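Local coordinates for nickel ABC transporter (Nickel-binding protein) (Bacillus halodurans, PDB 3T66), which probably binds nickel or peptide-like solutes outside the cell membrane and delivers them to an ABC transporter, at residues L96-A99 with L100-V104; S166-P169 with G170-E174; G395-L398 with N399-H403. All coordinates share one frame; numbering follows the deposited sequence.

Contact 1. Residues L96-A99 with L100-V104; sequences LERA and LDESV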
ATOM      1  N   LEU A  96      -3.743  -3.131 -23.472  1.00 48.35           N
ATOM      2  CA  LEU A  96      -4.458  -3.903 -22.498  1.00 49.28           C
ATOM      3  C   LEU A  96      -4.356  -5.359 -22.861  1.00 50.04           C
ATOM      4  O   LEU A  96      -4.004  -6.185 -22.015  1.00 50.24           O
ATOM      5  CB  LEU A  96      -5.912  -3.466 -22.386  1.00 49.02           C
ATOM      6  CG  LEU A  96      -6.081  -2.132 -21.661  1.00 48.81           C
ATOM      7  CD1 LEU A  96      -7.550  -1.673 -21.636  1.00 49.50           C
ATOM      8  CD2 LEU A  96      -5.526  -2.234 -20.279  1.00 47.42           C
ATOM      9  N   GLU A  97      -4.628  -5.676 -24.124  1.00 51.02           N
ATOM     10  CA  GLU A  97      -4.569  -7.074 -24.597  1.00 51.83           C
ATOM     11  C   GLU A  97      -3.240  -7.756 -24.489  1.00 51.71           C
ATOM     12  O   GLU A  97      -3.152  -8.864 -23.982  1.00 51.91           O
ATOM     13  CB  GLU A  97      -5.006  -7.132 -26.008  1.00 51.37           C
ATOM     14  CG  GLU A  97      -6.387  -6.687 -26.047  1.00 55.81           C
ATOM     15  CD  GLU A  97      -7.106  -7.253 -27.208  1.00 61.06           C
ATOM     16  OE1 GLU A  97      -6.404  -7.657 -28.176  1.00 62.20           O
ATOM     17  OE2 GLU A  97      -8.365  -7.283 -27.145  1.00 62.41           O
ATOM     18  N   ARG A  98      -2.206  -7.089 -24.972  1.00 52.08           N
ATOM     19  CA  ARG A  98      -0.884  -7.598 -24.871  1.00 52.10           C
ATOM     20  C   ARG A  98      -0.658  -7.882 -23.411  1.00 53.51           C
ATOM     21  O   ARG A  98       0.088  -8.800 -23.059  1.00 54.88           O
ATOM     22  CB  ARG A  98       0.106  -6.578 -25.387  1.00 51.37           C
ATOM     23  CG  ARG A  98       1.514  -7.081 -25.531  1.00 50.23           C
ATOM     24  CD  ARG A  98       2.220  -7.000 -24.237  1.00 47.48           C
ATOM     25  NE  ARG A  98       3.555  -7.589 -24.273  1.00 49.76           N
ATOM     26  CZ  ARG A  98       4.597  -7.173 -23.540  1.00 47.92           C
ATOM     27  NH1 ARG A  98       5.741  -7.796 -23.645  1.00 46.36           N
ATOM     28  NH2 ARG A  98       4.515  -6.133 -22.709  1.00 46.45           N
ATOM     29  N   ALA A  99      -1.317  -7.133 -22.538  1.00 54.25           N
ATOM     30  CA  ALA A  99      -1.032  -7.308 -21.117  1.00 55.20           C
ATOM     31  C   ALA A  99      -1.765  -8.501 -20.522  1.00 56.22           C
ATOM     32  O   ALA A  99      -1.247  -9.167 -19.619  1.00 56.30           O
ATOM     33  CB  ALA A  99      -1.342  -6.043 -20.333  1.00 55.08           C
ATOM     34  N   LEU A 100      -2.982  -8.759 -21.002  1.00 57.11           N
ATOM     35  CA  LEU A 100      -3.717  -9.913 -20.522  1.00 57.74           C
ATOM     36  C   LEU A 100      -3.108 -11.218 -21.052  1.00 59.30           C
ATOM     37  O   LEU A 100      -3.168 -12.241 -20.364  1.00 60.41           O
ATOM     38  CB  LEU A 100      -5.195  -9.804 -20.860  1.00 56.99           C
ATOM     39  CG  LEU A 100      -5.944  -8.596 -20.267  1.00 55.94           C
ATOM     40  CD1 LEU A 100      -7.051  -8.082 -21.193  1.00 51.60           C
ATOM     41  CD2 LEU A 100      -6.496  -8.883 -18.855  1.00 55.51           C
ATOM     42  N   ASP A 101      -2.497 -11.203 -22.237  1.00 60.29           N
ATOM     43  CA  ASP A 101      -1.998 -12.459 -22.793  1.00 61.99           C
ATOM     44  C   ASP A 101      -0.617 -12.742 -22.347  1.00 61.64           C
ATOM     45  O   ASP A 101      -0.074 -13.760 -22.723  1.00 62.37           O
ATOM     46  CB  ASP A 101      -2.085 -12.519 -24.323  1.00 62.93           C
ATOM     47  CG  ASP A 101      -3.549 -12.721 -24.811  1.00 68.32           C
ATOM     48  OD1 ASP A 101      -4.244 -11.688 -25.081  1.00 69.97           O
ATOM     49  OD2 ASP A 101      -4.018 -13.907 -24.868  1.00 72.51           O
ATOM     50  N   GLU A 102      -0.061 -11.853 -21.533  1.00 60.80           N
ATOM     51  CA  GLU A 102       1.328 -11.956 -21.098  1.00 60.30           C
ATOM     52  C   GLU A 102       1.488 -12.196 -19.578  1.00 58.86           C
ATOM     53  O   GLU A 102       2.484 -12.770 -19.135  1.00 59.56           O
ATOM     54  CB  GLU A 102       2.108 -10.704 -21.534  1.00 60.89           C
ATOM     55  CG  GLU A 102       3.571 -10.950 -21.976  1.00 64.03           C
ATOM     56  CD  GLU A 102       3.702 -11.740 -23.308  1.00 68.24           C
ATOM     57  OE1 GLU A 102       2.985 -11.433 -24.305  1.00 69.69           O
ATOM     58  OE2 GLU A 102       4.542 -12.670 -23.355  1.00 68.79           O
ATOM     59  N   SER A 103       0.513 -11.779 -18.776  1.00 56.52           N
ATOM     60  CA  SER A 103       0.580 -12.016 -17.342  1.00 53.91           C
ATOM     61  C   SER A 103      -0.696 -12.600 -16.787  1.00 52.40           C
ATOM     62  O   SER A 103      -1.791 -12.038 -16.906  1.00 52.28           O
ATOM     63  CB  SER A 103       0.969 -10.740 -16.594  1.00 54.12           C
ATOM     64  OG  SER A 103       0.901 -10.895 -15.185  1.00 54.22           O
ATOM     65  N   VAL A 104      -0.557 -13.744 -16.158  1.00 50.60           N
ATOM     66  CA  VAL A 104      -1.747 -14.392 -15.662  1.00 49.15           C
ATOM     67  C   VAL A 104      -2.358 -13.555 -14.550  1.00 48.71           C
ATOM     68  O   VAL A 104      -3.586 -13.416 -14.497  1.00 48.52           O
ATOM     69  CB  VAL A 104      -1.468 -15.859 -15.244  1.00 49.08           C
ATOM     70  CG1 VAL A 104      -2.300 -16.245 -14.083  1.00 46.13           C
ATOM     71  CG2 VAL A 104      -1.646 -16.828 -16.444  1.00 46.58           C
TER
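R98 reaches E102 because its CG stands trans to the backbone N (chi1 -171°) and the chain then bends at chi2, turning the guanidinium toward the end of the helix. E102 CG lies over one face of that group, and the ion pair is long, R98 NE to E102 OE1 3.9 Å. The stronger partner of R98 is D27, bound through NH1, while F152 adds a cation-pi contact. L100 swings its CG away from its own carbonyl carbon (chi1 -61°), back over the preceding turn, where CG lies 3.6 Å from L96 O and CD1 follows alongside. Replacing L100 with a glycine is likely to uncover this carbonyl and open a gap beside the last turn. The backbone still winds helically: L100 N binds L96 O at 2.9 Å, and D101 N binds E97 O at 3.0 Å. S103 N reaches A99 O at 3.3 Å. S103 OG, in turn, makes a weak bond to I106 N. This is the end of one alpha helix, 89-100, running through a short loop into the N-cap of the next, 104-110.

Contact 2. Residues S166-P169 with G170-E174; sequences SFTP and GSKLE
K172 stretches diagonally across a beta hairpin to the hydroxyls of S166 and T168. The two strands run antiparallel, their short axes 176° apart, and a classic beta bulge interrupts them where S171 and K172 both face T168. Side chains sort onto two faces: S166, T168, K172 and E174 on one, F167 and L173 on the other.

On the polar face the K172 chain bends at chi3 and chi4, which folds its ammonium back over the neighbouring strand. There NZ donates to S166 OG at 2.9 Å and to T168 OG1 at 3.2 Å, gripping two hydroxyls of the same strand from one charge. E174 lies beside S166, CB to CB 3.9 Å. Its carboxylate offers K172 only a long ion pair within the strand, and OE1 turns instead to T192 on the adjoining strand 190-195.

On the apolar face F167 and L173 form a non-hydrogen-bonded pair. The phenyl is set at a slant to the leucine, its CD1 3.7 Å from L173 CB, and its edge lies near K172 O. P169 CD sits over one ring face, toward the rim. L26 touches both F167 and L173, so this side faces the protein, whereas P169 and G170 are exposed.

P169 and G170 take the middle places of a type II turn. G170 has phi 85°, where any side chain would be jammed against the carbonyl O of P169. The bulge and turn meet at one acceptor: T168 O takes K172 N in its carbonyl plane at 3.2 Å and S171 N at 2.8 Å, tilted 29° from that plane.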
ATOM      1  N   SER A 166      18.817   3.911 -22.829  1.00 53.10           N
ATOM      2  CA  SER A 166      19.780   2.811 -22.673  1.00 53.35           C
ATOM      3  C   SER A 166      19.374   1.976 -21.481  1.00 53.44           C
ATOM      4  O   SER A 166      18.813   2.489 -20.521  1.00 52.49           O
ATOM      5  CB  SER A 166      21.205   3.346 -22.386  1.00 53.46           C
ATOM      6  OG  SER A 166      21.659   3.009 -21.066  1.00 53.25           O
ATOM      7  N   PHE A 167      19.751   0.702 -21.507  1.00 53.96           N
ATOM      8  CA  PHE A 167      19.445  -0.184 -20.388  1.00 53.62           C
ATOM      9  C   PHE A 167      20.494  -1.276 -20.122  1.00 53.92           C
ATOM     10  O   PHE A 167      20.962  -1.973 -21.017  1.00 53.48           O
ATOM     11  CB  PHE A 167      18.057  -0.798 -20.571  1.00 53.43           C
ATOM     12  CG  PHE A 167      17.628  -1.671 -19.432  1.00 51.79           C
ATOM     13  CD1 PHE A 167      17.810  -1.262 -18.124  1.00 49.39           C
ATOM     14  CD2 PHE A 167      17.021  -2.900 -19.679  1.00 51.32           C
ATOM     15  CE1 PHE A 167      17.416  -2.059 -17.085  1.00 48.70           C
ATOM     16  CE2 PHE A 167      16.639  -3.713 -18.644  1.00 49.44           C
ATOM     17  CZ  PHE A 167      16.835  -3.276 -17.339  1.00 50.50           C
ATOM     18  N   THR A 168      20.836  -1.386 -18.846  1.00 54.15           N
ATOM     19  CA  THR A 168      21.793  -2.326 -18.331  1.00 53.56           C
ATOM     20  C   THR A 168      21.074  -3.112 -17.236  1.00 53.28           C
ATOM     21  O   THR A 168      20.982  -2.628 -16.098  1.00 53.53           O
ATOM     22  CB  THR A 168      22.989  -1.583 -17.690  1.00 53.87           C
ATOM     23  OG1 THR A 168      23.613  -0.717 -18.650  1.00 54.31           O
ATOM     24  CG2 THR A 168      24.021  -2.567 -17.147  1.00 53.77           C
ATOM     25  N   PRO A 169      20.550  -4.313 -17.569  1.00 52.78           N
ATOM     26  CA  PRO A 169      19.937  -5.206 -16.588  1.00 52.81           C
ATOM     27  C   PRO A 169      20.715  -5.374 -15.290  1.00 52.54           C
ATOM     28  O   PRO A 169      21.897  -5.647 -15.301  1.00 53.13           O
ATOM     29  CB  PRO A 169      19.864  -6.531 -17.330  1.00 52.82           C
ATOM     30  CG  PRO A 169      19.597  -6.128 -18.744  1.00 53.44           C
ATOM     31  CD  PRO A 169      20.281  -4.772 -18.941  1.00 52.72           C
ATOM     32  N   GLY A 170      20.043  -5.196 -14.175  1.00 51.81           N
ATOM     33  CA  GLY A 170      20.674  -5.468 -12.938  1.00 52.00           C
ATOM     34  C   GLY A 170      21.430  -4.257 -12.521  1.00 52.68           C
ATOM     35  O   GLY A 170      21.937  -4.223 -11.386  1.00 53.45           O
ATOM     36  N   SER A 171      21.473  -3.233 -13.378  1.00 52.16           N
ATOM     37  CA  SER A 171      22.197  -2.033 -12.978  1.00 52.21           C
ATOM     38  C   SER A 171      21.512  -0.640 -12.985  1.00 51.77           C
ATOM     39  O   SER A 171      21.221  -0.088 -11.930  1.00 52.86           O
ATOM     40  CB  SER A 171      23.556  -1.996 -13.670  1.00 52.20           C
ATOM     41  OG  SER A 171      24.376  -1.003 -13.073  1.00 54.69           O
ATOM     42  N   LYS A 172      21.314  -0.054 -14.159  1.00 51.13           N
ATOM     43  CA  LYS A 172      20.766   1.302 -14.319  1.00 49.82           C
ATOM     44  C   LYS A 172      19.900   1.309 -15.571  1.00 49.91           C
ATOM     45  O   LYS A 172      19.864   0.321 -16.345  1.00 49.52           O
ATOM     46  CB  LYS A 172      21.869   2.354 -14.500  1.00 49.18           C
ATOM     47  CG  LYS A 172      22.945   1.957 -15.503  1.00 48.77           C
ATOM     48  CD  LYS A 172      23.905   3.076 -16.003  1.00 48.31           C
ATOM     49  CE  LYS A 172      24.151   2.916 -17.605  1.00 51.13           C
ATOM     50  NZ  LYS A 172      22.942   2.374 -18.540  1.00 50.09           N
ATOM     51  N   LEU A 173      19.186   2.414 -15.757  1.00 49.22           N
ATOM     52  CA  LEU A 173      18.620   2.717 -17.049  1.00 49.21           C
ATOM     53  C   LEU A 173      18.809   4.202 -17.268  1.00 49.06           C
ATOM     54  O   LEU A 173      19.006   4.953 -16.323  1.00 49.46           O
ATOM     55  CB  LEU A 173      17.161   2.266 -17.164  1.00 48.76           C
ATOM     56  CG  LEU A 173      16.093   2.865 -16.258  1.00 49.34           C
ATOM     57  CD1 LEU A 173      15.423   3.948 -17.013  1.00 48.36           C
ATOM     58  CD2 LEU A 173      15.070   1.838 -15.926  1.00 49.97           C
ATOM     59  N   GLU A 174      18.764   4.621 -18.518  1.00 48.87           N
ATOM     60  CA  GLU A 174      19.062   6.004 -18.864  1.00 48.81           C
ATOM     61  C   GLU A 174      17.863   6.630 -19.584  1.00 48.00           C
ATOM     62  O   GLU A 174      17.196   6.002 -20.442  1.00 47.12           O
ATOM     63  CB  GLU A 174      20.327   6.091 -19.750  1.00 49.53           C
ATOM     64  CG  GLU A 174      21.611   5.558 -19.115  1.00 51.16           C
ATOM     65  CD  GLU A 174      22.104   6.413 -17.966  1.00 54.80           C
ATOM     66  OE1 GLU A 174      21.470   7.486 -17.721  1.00 56.34           O
ATOM     67  OE2 GLU A 174      23.141   6.025 -17.331  1.00 55.11           O
TER

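Contact 3. Residues G395-L398 with N399-H403; sequences GYYL and NATYH
Y402 folds back along its own helix onto L398 and Y397, and its side chain can be followed outward. CB lies close to L398 O, the carbonyl that also accepts Y402 N at 2.9 Å. With CG beside the backbone N (chi1 -66°), the ring is laid against the preceding turn. CD2 then meets L398 CD2 at 3.7 Å, and L398 O lies near the ring plane at the same edge. One atom further, CE2 approaches Y397 CE2, also at 3.7 Å. This begins an offset edge-to-face (T-shaped) pair in which the edge of Y402 points at the face of Y397, the planes 85° apart and the centroids separated by 5.7 Å. At the end of the side chain, Y402 OH donates to Y397 OH at 3.1 Å, so the two phenols are joined by a bond as well as by their rings.

T401 works on the same tyrosine. Its OG1 and N reach Y397 O from opposite faces of the carbonyl plane, at 2.9 and 2.8 Å respectively, giving that oxygen two donors; OG1 also lies by Y397 CE1. On another side of the helix, the exposed Y396 lays one ring face over the A400 methyl in a CH-pi contact, CB 4.1 Å from the ring centroid.

F453 of strand 451-464 touches both Y397 and Y402, while I445 of helix 431-447 touches L398 and Y402. The arrangement is a short alpha helix, 395-402, on which Y397, L398 and Y402 form a buried flank packed against neighbouring helices and a strand.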
ATOM      1  N   GLY A 395     -12.276  -2.263  -0.732  1.00 46.01           N
ATOM      2  CA  GLY A 395     -13.214  -3.395  -0.914  1.00 46.31           C
ATOM      3  C   GLY A 395     -12.646  -4.811  -0.824  1.00 46.83           C
ATOM      4  O   GLY A 395     -13.261  -5.684  -0.216  1.00 46.40           O
ATOM      5  N   TYR A 396     -11.476  -5.039  -1.434  1.00 47.78           N
ATOM      6  CA  TYR A 396     -10.816  -6.318  -1.326  1.00 48.32           C
ATOM      7  C   TYR A 396     -10.418  -6.555   0.110  1.00 48.47           C
ATOM      8  O   TYR A 396     -10.691  -7.616   0.654  1.00 49.55           O
ATOM      9  CB  TYR A 396      -9.601  -6.492  -2.245  1.00 48.39           C
ATOM     10  CG  TYR A 396      -8.926  -7.835  -1.971  1.00 52.16           C
ATOM     11  CD1 TYR A 396      -9.321  -9.017  -2.652  1.00 53.58           C
ATOM     12  CD2 TYR A 396      -7.943  -7.945  -0.953  1.00 56.89           C
ATOM     13  CE1 TYR A 396      -8.734 -10.246  -2.360  1.00 54.80           C
ATOM     14  CE2 TYR A 396      -7.354  -9.162  -0.641  1.00 57.95           C
ATOM     15  CZ  TYR A 396      -7.745 -10.302  -1.347  1.00 59.08           C
ATOM     16  OH  TYR A 396      -7.128 -11.479  -0.994  1.00 62.26           O
ATOM     17  N   TYR A 397      -9.774  -5.595   0.743  1.00 48.33           N
ATOM     18  CA  TYR A 397      -9.292  -5.851   2.101  1.00 48.22           C
ATOM     19  C   TYR A 397     -10.425  -6.255   3.037  1.00 48.64           C
ATOM     20  O   TYR A 397     -10.331  -7.228   3.819  1.00 48.96           O
ATOM     21  CB  TYR A 397      -8.639  -4.602   2.642  1.00 47.30           C
ATOM     22  CG  TYR A 397      -8.493  -4.613   4.113  1.00 46.25           C
ATOM     23  CD1 TYR A 397      -7.583  -5.468   4.729  1.00 44.75           C
ATOM     24  CD2 TYR A 397      -9.261  -3.752   4.912  1.00 47.58           C
ATOM     25  CE1 TYR A 397      -7.398  -5.467   6.116  1.00 45.89           C
ATOM     26  CE2 TYR A 397      -9.117  -3.741   6.321  1.00 48.28           C
ATOM     27  CZ  TYR A 397      -8.161  -4.600   6.926  1.00 48.43           C
ATOM     28  OH  TYR A 397      -7.980  -4.604   8.309  1.00 45.35           O
ATOM     29  N   LEU A 398     -11.494  -5.477   2.964  1.00 48.54           N
ATOM     30  CA  LEU A 398     -12.520  -5.575   3.954  1.00 48.99           C
ATOM     31  C   LEU A 398     -13.178  -6.875   3.739  1.00 50.25           C
ATOM     32  O   LEU A 398     -13.305  -7.670   4.660  1.00 51.23           O
ATOM     33  CB  LEU A 398     -13.536  -4.470   3.808  1.00 48.10           C
ATOM     34  CG  LEU A 398     -13.079  -3.149   4.375  1.00 46.13           C
ATOM     35  CD1 LEU A 398     -14.042  -2.080   3.926  1.00 46.68           C
ATOM     36  CD2 LEU A 398     -12.985  -3.211   5.858  1.00 44.24           C
ATOM     37  N   ASN A 399     -13.591  -7.115   2.511  1.00 51.30           N
ATOM     38  CA  ASN A 399     -14.203  -8.371   2.238  1.00 52.73           C
ATOM     39  C   ASN A 399     -13.305  -9.539   2.679  1.00 53.24           C
ATOM     40  O   ASN A 399     -13.757 -10.458   3.392  1.00 53.72           O
ATOM     41  CB  ASN A 399     -14.573  -8.489   0.781  1.00 53.24           C
ATOM     42  CG  ASN A 399     -15.589  -9.563   0.559  1.00 55.56           C
ATOM     43  OD1 ASN A 399     -16.804  -9.326   0.658  1.00 59.56           O
ATOM     44  ND2 ASN A 399     -15.110 -10.768   0.288  1.00 53.65           N
ATOM     45  N   ALA A 400     -12.030  -9.478   2.309  1.00 53.14           N
ATOM     46  CA  ALA A 400     -11.130 -10.562   2.602  1.00 53.30           C
ATOM     47  C   ALA A 400     -11.005 -10.799   4.105  1.00 53.68           C
ATOM     48  O   ALA A 400     -10.920 -11.947   4.562  1.00 54.38           O
ATOM     49  CB  ALA A 400      -9.794 -10.313   1.996  1.00 53.38           C
ATOM     50  N   THR A 401     -11.024  -9.747   4.898  1.00 53.49           N
ATOM     51  CA  THR A 401     -10.665  -9.933   6.307  1.00 53.69           C
ATOM     52  C   THR A 401     -11.861 -10.047   7.278  1.00 54.26           C
ATOM     53  O   THR A 401     -11.729 -10.511   8.438  1.00 54.73           O
ATOM     54  CB  THR A 401      -9.697  -8.818   6.710  1.00 53.52           C
ATOM     55  OG1 THR A 401      -8.673  -8.723   5.697  1.00 54.37           O
ATOM     56  CG2 THR A 401      -9.070  -9.100   8.031  1.00 52.17           C
ATOM     57  N   TYR A 402     -13.038  -9.651   6.795  1.00 54.29           N
ATOM     58  CA  TYR A 402     -14.175  -9.455   7.667  1.00 53.78           C
ATOM     59  C   TYR A 402     -15.406 -10.213   7.249  1.00 54.42           C
ATOM     60  O   TYR A 402     -16.197 -10.594   8.087  1.00 54.20           O
ATOM     61  CB  TYR A 402     -14.481  -7.972   7.743  1.00 53.60           C
ATOM     62  CG  TYR A 402     -13.379  -7.212   8.404  1.00 51.42           C
ATOM     63  CD1 TYR A 402     -13.158  -7.347   9.782  1.00 49.73           C
ATOM     64  CD2 TYR A 402     -12.545  -6.376   7.664  1.00 50.03           C
ATOM     65  CE1 TYR A 402     -12.143  -6.660  10.419  1.00 50.32           C
ATOM     66  CE2 TYR A 402     -11.519  -5.681   8.277  1.00 51.05           C
ATOM     67  CZ  TYR A 402     -11.323  -5.825   9.669  1.00 52.21           C
ATOM     68  OH  TYR A 402     -10.313  -5.148  10.317  1.00 53.16           O
ATOM     69  N   HIS A 403     -15.595 -10.424   5.954  1.00 55.37           N
ATOM     70  CA  HIS A 403     -16.784 -11.139   5.542  1.00 56.35           C
ATOM     71  C   HIS A 403     -16.657 -12.619   5.902  1.00 57.02           C
ATOM     72  O   HIS A 403     -15.589 -13.186   5.744  1.00 57.15           O
ATOM     73  CB  HIS A 403     -17.043 -10.959   4.069  1.00 55.98           C
ATOM     74  CG  HIS A 403     -18.308 -11.598   3.622  1.00 57.48           C
ATOM     75  ND1 HIS A 403     -18.470 -12.968   3.579  1.00 59.38           N
ATOM     76  CD2 HIS A 403     -19.484 -11.066   3.226  1.00 56.93           C
ATOM     77  CE1 HIS A 403     -19.691 -13.252   3.168  1.00 58.62           C
ATOM     78  NE2 HIS A 403     -20.323 -12.116   2.933  1.00 58.22           N
TER

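The three contacts follow one another along the chain, and none touches another. Contact 1 sits at the end of helix 89-100, contact 2 in the hairpin of strands 162-168 and 172-177, and contact 3 within helix 395-402. The centres of contact 1 and contact 2 lie about 24 Å apart, and those of contact 1 and contact 3 about 27 Å. Contact 2 and contact 3, with centres about 39 Å apart, fall on opposite sides of the chain's centre. They share no helix or strand. The hairpin's second strand pairs with strand 190-195, which pairs in turn with strand 14-19. All three are local packing away from the calcium-binding D179, spread through one solute-binding protein chain.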